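Hypoxanthine-guanine phosphoribosyltransferase (Thermus thermophilus, PDB 3ACB) probably catalyses the reversible transfer of a phosphoribosyl group between 5-phospho-alpha-D-ribose 1-diphosphate and hypoxanthine or guanine, a magnesium-dependent step of purine salvage. Local coordinates at residues T107-S112 and R137-V142; A130-P135 and A154-Y159; L41-N46 and M65-I70; G36-L41 and H94-I99; G10-S15 and I173-P178. All coordinates share one frame; numbering follows the deposited sequence.

Contact 1 of 5, residues T107-S112 and R137-V142; sequences TGLTLS and RRQVEV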
# COMPACT_ATOMS: atom_id res chain seq x y z
N THR A 107 -6.10 -5.60 21.12
CA THR A 107 -6.59 -4.96 22.34
C THR A 107 -7.76 -4.04 22.00
O THR A 107 -8.67 -3.87 22.80
CB THR A 107 -5.50 -4.11 23.02
OG1 THR A 107 -5.18 -2.99 22.19
CG2 THR A 107 -4.23 -4.94 23.26
N GLY A 108 -7.72 -3.46 20.81
CA GLY A 108 -8.78 -2.56 20.38
C GLY A 108 -8.53 -1.13 20.84
O GLY A 108 -9.30 -0.22 20.51
N LEU A 109 -7.45 -0.93 21.59
CA LEU A 109 -7.10 0.39 22.11
C LEU A 109 -6.80 1.40 21.01
O LEU A 109 -7.29 2.53 21.04
CB LEU A 109 -5.90 0.29 23.05
CG LEU A 109 -6.14 -0.55 24.30
CD1 LEU A 109 -4.84 -0.77 25.05
CD2 LEU A 109 -7.16 0.14 25.18
N THR A 110 -5.99 0.99 20.04
CA THR A 110 -5.61 1.86 18.93
C THR A 110 -6.80 2.21 18.05
O THR A 110 -6.98 3.36 17.68
CB THR A 110 -4.52 1.20 18.06
OG1 THR A 110 -3.33 1.04 18.84
CG2 THR A 110 -4.21 2.07 16.85
N LEU A 111 -7.62 1.21 17.73
CA LEU A 111 -8.79 1.43 16.89
C LEU A 111 -9.80 2.34 17.59
O LEU A 111 -10.43 3.18 16.95
CB LEU A 111 -9.45 0.09 16.53
CG LEU A 111 -10.75 0.17 15.72
CD1 LEU A 111 -10.51 0.89 14.39
CD2 LEU A 111 -11.27 -1.24 15.47
N SER A 112 -9.95 2.15 18.90
CA SER A 112 -10.88 2.94 19.69
C SER A 112 -10.50 4.42 19.64
O SER A 112 -11.35 5.29 19.51
CB SER A 112 -10.87 2.46 21.15
OG SER A 112 -11.81 3.19 21.92
N ARG A 137 -7.65 -10.78 23.13
CA ARG A 137 -6.82 -9.68 23.61
C ARG A 137 -7.61 -8.39 23.86
O ARG A 137 -7.05 -7.41 24.34
CB ARG A 137 -5.71 -9.39 22.60
CG ARG A 137 -4.65 -10.47 22.47
CD ARG A 137 -3.68 -10.44 23.64
NE ARG A 137 -2.93 -9.18 23.70
CZ ARG A 137 -2.09 -8.77 22.76
NH1 ARG A 137 -1.87 -9.51 21.68
NH2 ARG A 137 -1.45 -7.61 22.90
N ARG A 138 -8.90 -8.40 23.54
CA ARG A 138 -9.74 -7.22 23.71
C ARG A 138 -9.71 -6.59 25.10
O ARG A 138 -9.93 -7.26 26.11
CB ARG A 138 -11.19 -7.53 23.35
CG ARG A 138 -11.44 -7.75 21.87
CD ARG A 138 -11.38 -6.45 21.07
NE ARG A 138 -11.87 -6.66 19.71
CZ ARG A 138 -11.20 -7.31 18.76
NH1 ARG A 138 -9.99 -7.81 19.01
NH2 ARG A 138 -11.75 -7.49 17.57
N GLN A 139 -9.44 -5.29 25.13
CA GLN A 139 -9.42 -4.55 26.39
C GLN A 139 -10.55 -3.53 26.35
O GLN A 139 -10.93 -2.96 27.37
CB GLN A 139 -8.07 -3.86 26.58
CG GLN A 139 -6.89 -4.83 26.59
CD GLN A 139 -5.65 -4.23 27.21
OE1 GLN A 139 -5.17 -3.18 26.79
NE2 GLN A 139 -5.11 -4.91 28.22
N VAL A 140 -11.08 -3.30 25.15
CA VAL A 140 -12.18 -2.38 24.93
C VAL A 140 -13.02 -2.87 23.75
O VAL A 140 -12.49 -3.49 22.83
CB VAL A 140 -11.68 -0.95 24.61
CG1 VAL A 140 -10.94 -0.38 25.81
CG2 VAL A 140 -10.78 -0.96 23.39
N GLU A 141 -14.31 -2.59 23.79
CA GLU A 141 -15.20 -3.01 22.71
C GLU A 141 -15.11 -2.10 21.49
O GLU A 141 -15.32 -0.89 21.58
CB GLU A 141 -16.65 -3.05 23.19
CG GLU A 141 -16.93 -4.11 24.24
CD GLU A 141 -18.40 -4.14 24.64
OE1 GLU A 141 -19.25 -4.37 23.75
OE2 GLU A 141 -18.69 -3.94 25.83
N VAL A 142 -14.77 -2.70 20.35
CA VAL A 142 -14.67 -1.97 19.09
C VAL A 142 -15.36 -2.82 18.04
O VAL A 142 -15.34 -4.05 18.11
CB VAL A 142 -13.21 -1.73 18.68
CG1 VAL A 142 -12.56 -0.73 19.64
CG2 VAL A 142 -12.44 -3.04 18.68
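The carbonyl of T107 takes the backbone N-H of Q139. T107 O and Q139 N are 2.8 Å apart, and the bond is nearly straight at 172°. V140 N adds a second, weak bond to the same oxygen. The CA of T107 also makes a CH···O contact with the carbonyl oxygen of R137.

The Q139 side chain runs alongside T107, its CG near T107 CB. That CG sits beside the backbone N (chi1 -59°) and the chain is extended beyond. This brings OE1 to 3.0 Å from L109 CD1, a close approach of an amide oxygen to a methyl group. The other branch of L109, CD2, meets V140 CG1 at 3.9 Å, the two side chains crossing at about a right angle. V140 CG2 turns inward and lies 3.3 Å from G108 O. V142 CG1 comes within 3.4 Å of that same oxygen and also touches S112 CB. S112 N hydrogen-bonds G108 O within the helix, so the two valine methyls pack round a satisfied carbonyl. L111 CD2 rests on CB and CG2 of V142.

T107 OG1 lies between its own backbone N and carbonyl carbon (chi1 67°). From there it accepts the N-H of L109, which makes an ST turn at the helix start. G108 is the N-cap, with a positive phi that favours glycine. T107, G108 and T110 are seen to bind IMP and GMP.

R137 forms a salt bridge with D153, and R138 bonds the carbonyls of V105 and D106. The contact joins the start of helix 109-119 to the loop between strands 132-133 and 146-150. L111 reaches on to strands 97-102 and 104-105.

Contact 2 of 5, residues A130-P135 and A154-Y159; sequences ALLSKP and AYVYGY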
# COMPACT_ATOMS: atom_id res chain seq x y z
N ALA A 130 -11.03 -5.13 8.80
CA ALA A 130 -9.77 -5.58 9.40
C ALA A 130 -9.37 -6.95 8.86
O ALA A 130 -10.20 -7.85 8.74
CB ALA A 130 -9.90 -5.64 10.92
N LEU A 131 -8.09 -7.11 8.56
CA LEU A 131 -7.61 -8.39 8.04
C LEU A 131 -7.65 -9.45 9.14
O LEU A 131 -8.16 -10.54 8.94
CB LEU A 131 -6.18 -8.26 7.51
CG LEU A 131 -5.55 -9.59 7.07
CD1 LEU A 131 -6.25 -10.12 5.83
CD2 LEU A 131 -4.07 -9.39 6.81
N LEU A 132 -7.11 -9.11 10.31
CA LEU A 132 -7.05 -10.05 11.42
C LEU A 132 -7.64 -9.50 12.72
O LEU A 132 -7.64 -8.29 12.97
CB LEU A 132 -5.60 -10.45 11.69
CG LEU A 132 -4.78 -10.92 10.49
CD1 LEU A 132 -3.34 -11.15 10.93
CD2 LEU A 132 -5.38 -12.20 9.91
N SER A 133 -8.12 -10.42 13.55
CA SER A 133 -8.69 -10.07 14.84
C SER A 133 -8.31 -11.10 15.90
O SER A 133 -8.45 -12.31 15.69
CB SER A 133 -10.21 -9.99 14.74
OG SER A 133 -10.80 -9.81 16.01
N LYS A 134 -7.80 -10.62 17.04
CA LYS A 134 -7.43 -11.48 18.16
C LYS A 134 -8.38 -11.08 19.28
O LYS A 134 -8.01 -10.33 20.18
CB LYS A 134 -6.00 -11.21 18.62
CG LYS A 134 -4.91 -11.65 17.66
CD LYS A 134 -3.56 -11.36 18.30
CE LYS A 134 -2.39 -11.82 17.46
NZ LYS A 134 -1.13 -11.61 18.20
N PRO A 135 -9.62 -11.57 19.23
CA PRO A 135 -10.62 -11.24 20.24
C PRO A 135 -10.25 -11.52 21.69
O PRO A 135 -10.75 -10.86 22.59
CB PRO A 135 -11.85 -12.02 19.79
CG PRO A 135 -11.25 -13.22 19.09
CD PRO A 135 -10.14 -12.59 18.29
N ALA A 154 -1.26 -15.43 18.65
CA ALA A 154 0.07 -15.88 18.25
C ALA A 154 0.82 -14.71 17.63
O ALA A 154 0.21 -13.76 17.15
CB ALA A 154 -0.04 -17.02 17.25
N TYR A 155 2.15 -14.78 17.66
CA TYR A 155 2.99 -13.75 17.07
C TYR A 155 2.89 -13.93 15.56
O TYR A 155 3.52 -14.83 14.99
CB TYR A 155 4.44 -13.93 17.51
CG TYR A 155 5.38 -12.83 17.07
CD1 TYR A 155 5.89 -11.91 17.99
CD2 TYR A 155 5.75 -12.70 15.73
CE1 TYR A 155 6.75 -10.89 17.59
CE2 TYR A 155 6.61 -11.68 15.32
CZ TYR A 155 7.10 -10.78 16.25
OH TYR A 155 7.95 -9.77 15.85
N VAL A 156 2.09 -13.09 14.90
CA VAL A 156 1.92 -13.22 13.46
C VAL A 156 2.64 -12.15 12.66
O VAL A 156 2.94 -11.07 13.17
CB VAL A 156 0.42 -13.19 13.08
CG1 VAL A 156 -0.30 -14.39 13.71
CG2 VAL A 156 -0.21 -11.89 13.55
N TYR A 157 2.92 -12.46 11.40
CA TYR A 157 3.60 -11.52 10.51
C TYR A 157 3.42 -11.92 9.06
O TYR A 157 2.89 -13.00 8.76
CB TYR A 157 5.09 -11.44 10.87
CG TYR A 157 5.86 -12.75 10.77
CD1 TYR A 157 6.62 -13.04 9.64
CD2 TYR A 157 5.83 -13.68 11.81
CE1 TYR A 157 7.34 -14.23 9.55
CE2 TYR A 157 6.55 -14.88 11.73
CZ TYR A 157 7.30 -15.14 10.59
OH TYR A 157 8.02 -16.31 10.50
N GLY A 158 3.85 -11.04 8.16
CA GLY A 158 3.71 -11.29 6.73
C GLY A 158 2.54 -10.49 6.18
O GLY A 158 1.76 -9.93 6.95
N TYR A 159 2.42 -10.43 4.86
CA TYR A 159 1.33 -9.71 4.20
C TYR A 159 1.16 -8.28 4.76
O TYR A 159 0.05 -7.85 5.08
CB TYR A 159 0.01 -10.49 4.36
CG TYR A 159 -1.10 -10.07 3.42
CD1 TYR A 159 -1.04 -10.35 2.05
CD2 TYR A 159 -2.20 -9.36 3.90
CE1 TYR A 159 -2.06 -9.94 1.18
CE2 TYR A 159 -3.22 -8.95 3.04
CZ TYR A 159 -3.14 -9.24 1.69
OH TYR A 159 -4.15 -8.81 0.84
O HOH W 1 1.53 -10.55 16.58
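K134 reaches across to A154 as a fully extended chain. Its CG lies beside the backbone N (chi1 -69°), and every later torsion is near 180°. NZ therefore arrives 2.7 Å from A154 O. It comes from above the carbonyl plane, 44° out of it, so it does not sit on a lone pair. The CE of K134 is also close to that oxygen, at 3.3 Å. A water accepts from V156 N at 3.1 Å and, weakly, from K134 NZ.

Two apolar pairs stand further along, between chains that run almost opposite ways. L132 CD1 and V156 CG2 meet at 4.1 Å, and the two side chains lie antiparallel, one passing alongside the other. L131 and Y159 cross at a slant. The CD2 methyl of L131 comes to the edge of the Y159 ring, near its plane, and is 3.5 Å from Y159 CD2. It meets the ring rim and does not cover a face. The hydroxyl of Y159 is hydrogen-bonded to D54, and F51 of helix 49-56 packs against both L131 and Y159.

K134, Y155 and V156 are seen in contact with bound nucleotide, so this pairing borders the purine site. K134 NZ also forms a salt bridge with D153. The ammonium group is thus held by the A154 carbonyl and the D153 carboxylate, which fixes its position beside the nucleotide site.

Contact 3 of 5, residues L41-N46 and M65-I70; sequences LICVLN and MDFIAI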
# COMPACT_ATOMS: atom_id res chain seq x y z
N LEU A 41 -11.92 5.31 2.16
CA LEU A 41 -11.15 4.31 2.88
C LEU A 41 -9.85 4.84 3.47
O LEU A 41 -9.02 5.41 2.77
CB LEU A 41 -10.86 3.11 1.98
CG LEU A 41 -12.05 2.17 1.78
CD1 LEU A 41 -13.17 2.90 1.06
CD2 LEU A 41 -11.61 0.94 0.99
N ILE A 42 -9.68 4.62 4.77
CA ILE A 42 -8.49 5.09 5.47
C ILE A 42 -7.62 3.92 5.89
O ILE A 42 -7.99 3.13 6.78
CB ILE A 42 -8.86 5.92 6.71
CG1 ILE A 42 -9.74 7.10 6.30
CG2 ILE A 42 -7.59 6.41 7.40
CD1 ILE A 42 -10.25 7.93 7.47
N CYS A 43 -6.46 3.81 5.25
CA CYS A 43 -5.50 2.76 5.53
C CYS A 43 -4.62 3.09 6.74
O CYS A 43 -3.98 4.15 6.78
CB CYS A 43 -4.62 2.53 4.30
SG CYS A 43 -3.21 1.42 4.56
N VAL A 44 -4.59 2.19 7.71
CA VAL A 44 -3.76 2.38 8.90
C VAL A 44 -2.35 1.86 8.60
O VAL A 44 -2.13 0.65 8.56
CB VAL A 44 -4.35 1.63 10.11
CG1 VAL A 44 -3.44 1.81 11.33
CG2 VAL A 44 -5.75 2.15 10.41
N LEU A 45 -1.42 2.78 8.38
CA LEU A 45 -0.03 2.42 8.09
C LEU A 45 0.71 1.98 9.36
O LEU A 45 0.33 2.40 10.45
CB LEU A 45 0.71 3.62 7.48
CG LEU A 45 0.29 4.05 6.08
CD1 LEU A 45 1.03 5.32 5.69
CD2 LEU A 45 0.60 2.92 5.09
N ASN A 46 1.74 1.15 9.23
CA ASN A 46 2.21 0.63 7.94
C ASN A 46 1.59 -0.73 7.61
O ASN A 46 1.40 -1.07 6.44
CB ASN A 46 3.73 0.42 7.97
CG ASN A 46 4.51 1.73 8.08
OD1 ASN A 46 5.73 1.71 8.28
ND2 ASN A 46 3.81 2.85 7.94
N MET A 65 -9.44 7.69 -0.88
CA MET A 65 -8.70 7.06 0.20
C MET A 65 -7.69 7.99 0.84
O MET A 65 -7.37 9.04 0.31
CB MET A 65 -8.03 5.76 -0.28
CG MET A 65 -7.57 5.75 -1.73
SD MET A 65 -6.91 4.12 -2.28
CE MET A 65 -8.25 3.51 -3.28
N ASP A 66 -7.21 7.59 2.01
CA ASP A 66 -6.22 8.37 2.73
C ASP A 66 -5.42 7.41 3.58
O ASP A 66 -5.80 6.24 3.76
CB ASP A 66 -6.89 9.43 3.60
CG ASP A 66 -5.99 10.63 3.84
OD1 ASP A 66 -4.79 10.55 3.51
OD2 ASP A 66 -6.48 11.65 4.37
N PHE A 67 -4.31 7.90 4.11
CA PHE A 67 -3.43 7.09 4.93
C PHE A 67 -3.15 7.78 6.24
O PHE A 67 -2.93 9.00 6.28
CB PHE A 67 -2.13 6.85 4.17
CG PHE A 67 -2.31 6.08 2.90
CD1 PHE A 67 -2.13 4.70 2.88
CD2 PHE A 67 -2.68 6.73 1.73
CE1 PHE A 67 -2.31 3.97 1.70
CE2 PHE A 67 -2.87 6.02 0.55
CZ PHE A 67 -2.69 4.63 0.54
N ILE A 68 -3.16 7.01 7.32
CA ILE A 68 -2.88 7.56 8.63
C ILE A 68 -1.96 6.59 9.36
O ILE A 68 -2.05 5.37 9.18
CB ILE A 68 -4.19 7.77 9.44
CG1 ILE A 68 -3.91 8.63 10.67
CG2 ILE A 68 -4.76 6.43 9.87
CD1 ILE A 68 -5.16 9.01 11.45
N ALA A 69 -1.04 7.12 10.15
CA ALA A 69 -0.12 6.28 10.90
C ALA A 69 -0.31 6.60 12.37
O ALA A 69 -0.21 7.76 12.78
CB ALA A 69 1.31 6.54 10.48
N ILE A 70 -0.60 5.57 13.16
CA ILE A 70 -0.80 5.74 14.60
C ILE A 70 -0.10 4.62 15.36
O ILE A 70 0.02 3.50 14.86
CB ILE A 70 -2.30 5.73 14.95
CG1 ILE A 70 -2.97 4.49 14.37
CG2 ILE A 70 -2.96 6.99 14.43
CD1 ILE A 70 -4.47 4.45 14.57
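L45 N donates to I68 O at 2.8 Å, the shortest of four backbone bonds that join strands 41-45 and 65-70. Both strands run the same way, at 28° to each other. They are the two strands of a right-handed beta-alpha-beta unit whose crossover is helix 49-56, part of the central sheet of the type I phosphoribosyltransferase fold. The ladder continues through I68 N to C43 O, C43 N to D66 O, and D66 N to L41 O.

On one face I42 CG2 meets I68 CG2 at 3.8 Å. Further along V44 CG1 touches I70 CG1. Helix 109-119 covers this face, with L118 on I42 and L114 on V44 and I68. D66 starts on this face too, and its OD2 accepts the backbone N-H groups of R90 and L91.

The other face carries C43, L45 and F67. L45 CD1 packs on F67 CB at 3.8 Å, while its CD2 lies near F67 CD1. F49 of the second subunit meets the F67 ring edge-to-face, so this face takes part in the dimer.

C43 CB lies 3.6 Å from F67 CD1. With chi1 at 171° the sulfur of C43 swings to the carbonyl side and makes an oblique sulfur-aromatic contact, SG 4.9 Å from the centroid of the F67 ring.

Contact 4 of 5, residues G36-L41 and H94-I99; sequences GKTPHL and HGRDVI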
# COMPACT_ATOMS: atom_id res chain seq x y z
N GLY A 36 -24.51 2.86 -4.49
CA GLY A 36 -25.10 4.18 -4.49
C GLY A 36 -24.33 5.20 -3.67
O GLY A 36 -24.70 6.37 -3.63
N LYS A 37 -23.27 4.75 -3.01
CA LYS A 37 -22.47 5.67 -2.20
C LYS A 37 -21.02 5.74 -2.66
O LYS A 37 -20.60 5.00 -3.55
CB LYS A 37 -22.56 5.26 -0.72
CG LYS A 37 -23.99 5.19 -0.23
CD LYS A 37 -24.09 5.29 1.28
CE LYS A 37 -25.55 5.31 1.70
NZ LYS A 37 -25.71 5.59 3.15
N THR A 38 -20.26 6.65 -2.05
CA THR A 38 -18.86 6.84 -2.38
C THR A 38 -18.06 6.80 -1.09
O THR A 38 -17.84 7.83 -0.44
CB THR A 38 -18.64 8.21 -3.06
OG1 THR A 38 -19.59 8.36 -4.13
CG2 THR A 38 -17.24 8.31 -3.63
N PRO A 39 -17.60 5.61 -0.69
CA PRO A 39 -16.83 5.50 0.55
C PRO A 39 -15.47 6.17 0.52
O PRO A 39 -14.91 6.46 -0.54
CB PRO A 39 -16.75 3.99 0.77
CG PRO A 39 -16.68 3.47 -0.64
CD PRO A 39 -17.73 4.30 -1.35
N HIS A 40 -14.95 6.42 1.72
CA HIS A 40 -13.63 7.02 1.88
C HIS A 40 -12.87 6.03 2.75
O HIS A 40 -13.15 5.90 3.94
CB HIS A 40 -13.76 8.37 2.59
CG HIS A 40 -12.44 9.02 2.86
ND1 HIS A 40 -11.56 9.36 1.86
CD2 HIS A 40 -11.85 9.39 4.03
CE1 HIS A 40 -10.48 9.92 2.39
NE2 HIS A 40 -10.64 9.95 3.70
N LEU A 41 -11.92 5.31 2.16
CA LEU A 41 -11.15 4.31 2.88
C LEU A 41 -9.85 4.84 3.47
O LEU A 41 -9.02 5.41 2.77
CB LEU A 41 -10.86 3.11 1.98
CG LEU A 41 -12.05 2.17 1.78
CD1 LEU A 41 -13.17 2.90 1.06
CD2 LEU A 41 -11.61 0.94 0.99
N HIS A 94 -15.63 14.84 7.13
CA HIS A 94 -16.93 15.33 7.56
C HIS A 94 -17.97 15.01 6.48
O HIS A 94 -17.78 15.34 5.31
CB HIS A 94 -16.88 16.85 7.79
CG HIS A 94 -18.21 17.46 8.14
ND1 HIS A 94 -19.00 16.98 9.16
CD2 HIS A 94 -18.87 18.50 7.60
CE1 HIS A 94 -20.10 17.71 9.24
NE2 HIS A 94 -20.05 18.64 8.30
N GLY A 95 -19.05 14.35 6.87
CA GLY A 95 -20.09 14.01 5.91
C GLY A 95 -19.76 12.87 4.97
O GLY A 95 -20.55 12.56 4.08
N ARG A 96 -18.61 12.23 5.15
CA ARG A 96 -18.23 11.12 4.28
C ARG A 96 -18.56 9.77 4.92
O ARG A 96 -18.64 9.66 6.15
CB ARG A 96 -16.72 11.14 3.98
CG ARG A 96 -16.22 12.31 3.12
CD ARG A 96 -16.88 12.33 1.74
NE ARG A 96 -16.69 11.09 0.99
CZ ARG A 96 -15.54 10.70 0.44
NH1 ARG A 96 -14.45 11.46 0.55
NH2 ARG A 96 -15.48 9.56 -0.24
N ASP A 97 -18.78 8.76 4.09
CA ASP A 97 -19.03 7.42 4.59
C ASP A 97 -17.64 6.80 4.67
O ASP A 97 -17.07 6.36 3.67
CB ASP A 97 -19.95 6.65 3.63
CG ASP A 97 -21.38 7.18 3.66
OD1 ASP A 97 -21.98 7.19 4.75
OD2 ASP A 97 -21.90 7.58 2.59
N VAL A 98 -17.08 6.80 5.87
CA VAL A 98 -15.73 6.31 6.11
C VAL A 98 -15.59 4.82 6.42
O VAL A 98 -16.42 4.23 7.12
CB VAL A 98 -15.08 7.12 7.26
CG1 VAL A 98 -13.67 6.62 7.55
CG2 VAL A 98 -15.07 8.60 6.89
N ILE A 99 -14.53 4.22 5.89
CA ILE A 99 -14.23 2.82 6.15
C ILE A 99 -12.78 2.74 6.60
O ILE A 99 -11.86 3.02 5.82
CB ILE A 99 -14.40 1.91 4.91
CG1 ILE A 99 -15.87 1.90 4.46
CG2 ILE A 99 -13.96 0.49 5.26
CD1 ILE A 99 -16.16 0.96 3.29
O HOH W 2 -24.79 7.21 5.36
O HOH W 3 -18.89 9.59 1.30
O HOH W 4 -21.17 8.29 0.20
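R96 folds back over H40 and ends at the carbonyl of T38. From CB, CG lies beside the backbone N, and the chain then bends at chi2 and again at chi3. NE meets a water at 2.7 Å, which lies in the guanidinium plane. That water also bonds T38 O and D97 N. CZ lies 3.6 Å from H40 CB, which sits over one face of the guanidinium, offset toward its rim. NH1 approaches the H40 ring obliquely and is 3.8 Å from H40 ND1, the two planes 53° apart. NH2 bonds T38 O at 2.9 Å, with a nearly straight angle of 177°. The oxygen lies in the guanidinium plane, although NH2 stands well above the carbonyl plane of T38. T64 OG1 bonds both R96 NH2 and H40 ND1, so it ties the two side chains together.

K37 and D97 cross at about a right angle. Their charged ends stay apart, but a water links K37 NZ to D97 OD1, which is also hydrogen-bonded to S125 OG. A second water links D97 OD2 to T38 N.

The two strands pair in parallel. H40 N donates to D97 O at 2.9 Å and I99 N to H40 O at 2.9 Å. L41 CG packs on I99 CB at 3.9 Å, both on the same face. Strand 39-45 sits between strands 64-70 and 97-102 in the central sheet, with M52 and V56 of helix 49-56 packed on L41.

Contact 5 of 5, residues G10-S15 and I173-P178; sequences GPVQIS and ITSIRP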
# COMPACT_ATOMS: atom_id res chain seq x y z
N GLY A 10 5.06 -21.21 13.79
CA GLY A 10 3.92 -20.91 14.63
C GLY A 10 2.62 -21.60 14.24
O GLY A 10 2.53 -22.19 13.16
N PRO A 11 1.58 -21.51 15.09
CA PRO A 11 0.27 -22.12 14.88
C PRO A 11 -0.66 -21.43 13.88
O PRO A 11 -1.65 -22.02 13.45
CB PRO A 11 -0.32 -22.14 16.28
CG PRO A 11 0.20 -20.86 16.85
CD PRO A 11 1.65 -20.87 16.42
N VAL A 12 -0.35 -20.19 13.52
CA VAL A 12 -1.19 -19.46 12.57
C VAL A 12 -0.54 -19.46 11.19
O VAL A 12 0.62 -19.05 11.04
CB VAL A 12 -1.44 -18.01 13.02
CG1 VAL A 12 -2.25 -17.27 11.96
CG2 VAL A 12 -2.19 -18.00 14.34
N GLN A 13 -1.28 -19.92 10.19
CA GLN A 13 -0.79 -19.99 8.83
C GLN A 13 -1.95 -19.73 7.88
O GLN A 13 -2.93 -20.47 7.88
CB GLN A 13 -0.21 -21.38 8.53
CG GLN A 13 0.85 -21.89 9.51
CD GLN A 13 2.16 -21.14 9.43
OE1 GLN A 13 2.53 -20.62 8.37
NE2 GLN A 13 2.89 -21.10 10.54
N ILE A 14 -1.85 -18.68 7.08
CA ILE A 14 -2.91 -18.36 6.12
C ILE A 14 -2.25 -18.11 4.78
O ILE A 14 -1.47 -17.17 4.63
CB ILE A 14 -3.71 -17.12 6.56
CG1 ILE A 14 -4.10 -17.25 8.04
CG2 ILE A 14 -4.96 -16.98 5.71
CD1 ILE A 14 -4.83 -16.03 8.61
N SER A 15 -2.56 -18.96 3.80
CA SER A 15 -1.97 -18.85 2.48
C SER A 15 -2.37 -17.60 1.70
O SER A 15 -3.39 -16.97 1.99
CB SER A 15 -2.33 -20.07 1.64
OG SER A 15 -3.70 -20.02 1.27
N ILE A 173 0.31 -15.03 5.47
CA ILE A 173 0.37 -14.71 6.89
C ILE A 173 0.93 -15.95 7.59
O ILE A 173 0.46 -17.07 7.36
CB ILE A 173 -1.02 -14.42 7.49
CG1 ILE A 173 -1.55 -13.07 6.98
CG2 ILE A 173 -0.94 -14.40 9.02
CD1 ILE A 173 -0.78 -11.88 7.50
N THR A 174 1.93 -15.75 8.43
CA THR A 174 2.53 -16.86 9.15
C THR A 174 2.78 -16.45 10.59
O THR A 174 2.36 -15.37 11.01
CB THR A 174 3.85 -17.30 8.46
OG1 THR A 174 4.33 -18.50 9.08
CG2 THR A 174 4.91 -16.21 8.56
N SER A 175 3.47 -17.29 11.35
CA SER A 175 3.74 -16.98 12.75
C SER A 175 4.90 -17.79 13.31
O SER A 175 5.41 -18.70 12.65
CB SER A 175 2.49 -17.27 13.60
OG SER A 175 2.11 -18.63 13.51
N ILE A 176 5.32 -17.44 14.52
CA ILE A 176 6.41 -18.15 15.20
C ILE A 176 5.88 -18.70 16.52
O ILE A 176 4.80 -18.32 16.96
CB ILE A 176 7.60 -17.21 15.51
CG1 ILE A 176 7.15 -16.09 16.45
CG2 ILE A 176 8.16 -16.63 14.21
CD1 ILE A 176 8.27 -15.15 16.88
N ARG A 177 6.64 -19.59 17.14
CA ARG A 177 6.24 -20.18 18.42
C ARG A 177 6.62 -19.25 19.55
O ARG A 177 7.59 -18.50 19.45
CB ARG A 177 6.93 -21.53 18.63
CG ARG A 177 6.59 -22.58 17.59
CD ARG A 177 7.32 -23.87 17.88
NE ARG A 177 7.03 -24.90 16.89
CZ ARG A 177 7.57 -26.11 16.89
NH1 ARG A 177 8.44 -26.45 17.83
NH2 ARG A 177 7.24 -26.98 15.94
N PRO A 178 5.87 -19.28 20.66
CA PRO A 178 6.15 -18.42 21.82
C PRO A 178 7.60 -18.50 22.29
O PRO A 178 8.22 -17.48 22.60
CB PRO A 178 5.17 -18.95 22.87
CG PRO A 178 3.99 -19.36 22.04
CD PRO A 178 4.65 -20.08 20.88
O HOH W 5 1.68 -19.42 6.02
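I14 and I173 form a two-bond antiparallel bridge, a hydrogen-bonded pair. I14 N donates to I173 O at 2.8 Å, with an angle of 175°, and I173 N donates back to I14 O at 2.9 Å. Their CB atoms touch at 3.9 Å.

Further along, side chains take over from backbone pairing. The S175 hydroxyl lies between its own backbone N and carbonyl carbon (chi1 60°). This places OG where V12 N donates to it at 2.9 Å. G10 N donates to S175 O at 2.8 Å. G10 fits closely here, its CA only 3.5 Å from I176 C.

Q13 starts away from the strand, but its chain bends at chi2 (-69°) and brings the amide back. The Q13 side chain then runs alongside that of T174. T174 OG1 donates to Q13 OE1 at 2.9 Å. The other end of the amide, NE2, donates to G10 O, which lies in the amide plane. A water also donates to both Q13 OE1 and I173 O. The amide is thus held at both ends.

In the next shell, G8 N donates to T174 OG1. I19 of helix 16-33 packs on both I14 and I173. S15 caps that helix through A18 N. On the far side T174 and I176 pair with Y157 and Y155, and V12 packs on V156, a residue seen to bind nucleotide. The N-terminal segment thus lies along strand 174-176, whose other edge completes a two-stranded antiparallel sheet with strand 155-157 beside the purine site.

How the contacts relate
Contacts 3 and 4 share L41, and I42 N bonds I99 O at 2.9 Å between them. They pair three neighbouring strands of the central sheet, 64-70, 39-45 and 97-102, which strand 132-133 of contact 2 also joins. Contact 1 touches contact 3 where T110 CG2 meets I70 CD1 at 3.3 Å. It meets contact 2 where R138 NH2 lies 3.0 Å from S133 OG. Contact 2 passes on to contact 5, 9 Å away between centres, through Y157 O to T174 N at 2.9 Å. Contacts 1 and 2 hold nucleotide-binding residues. Contact 5 packs against Y155 and V156 through I176 and V12. Contact 4 is remote, its centre about 34 Å from that of contact 5.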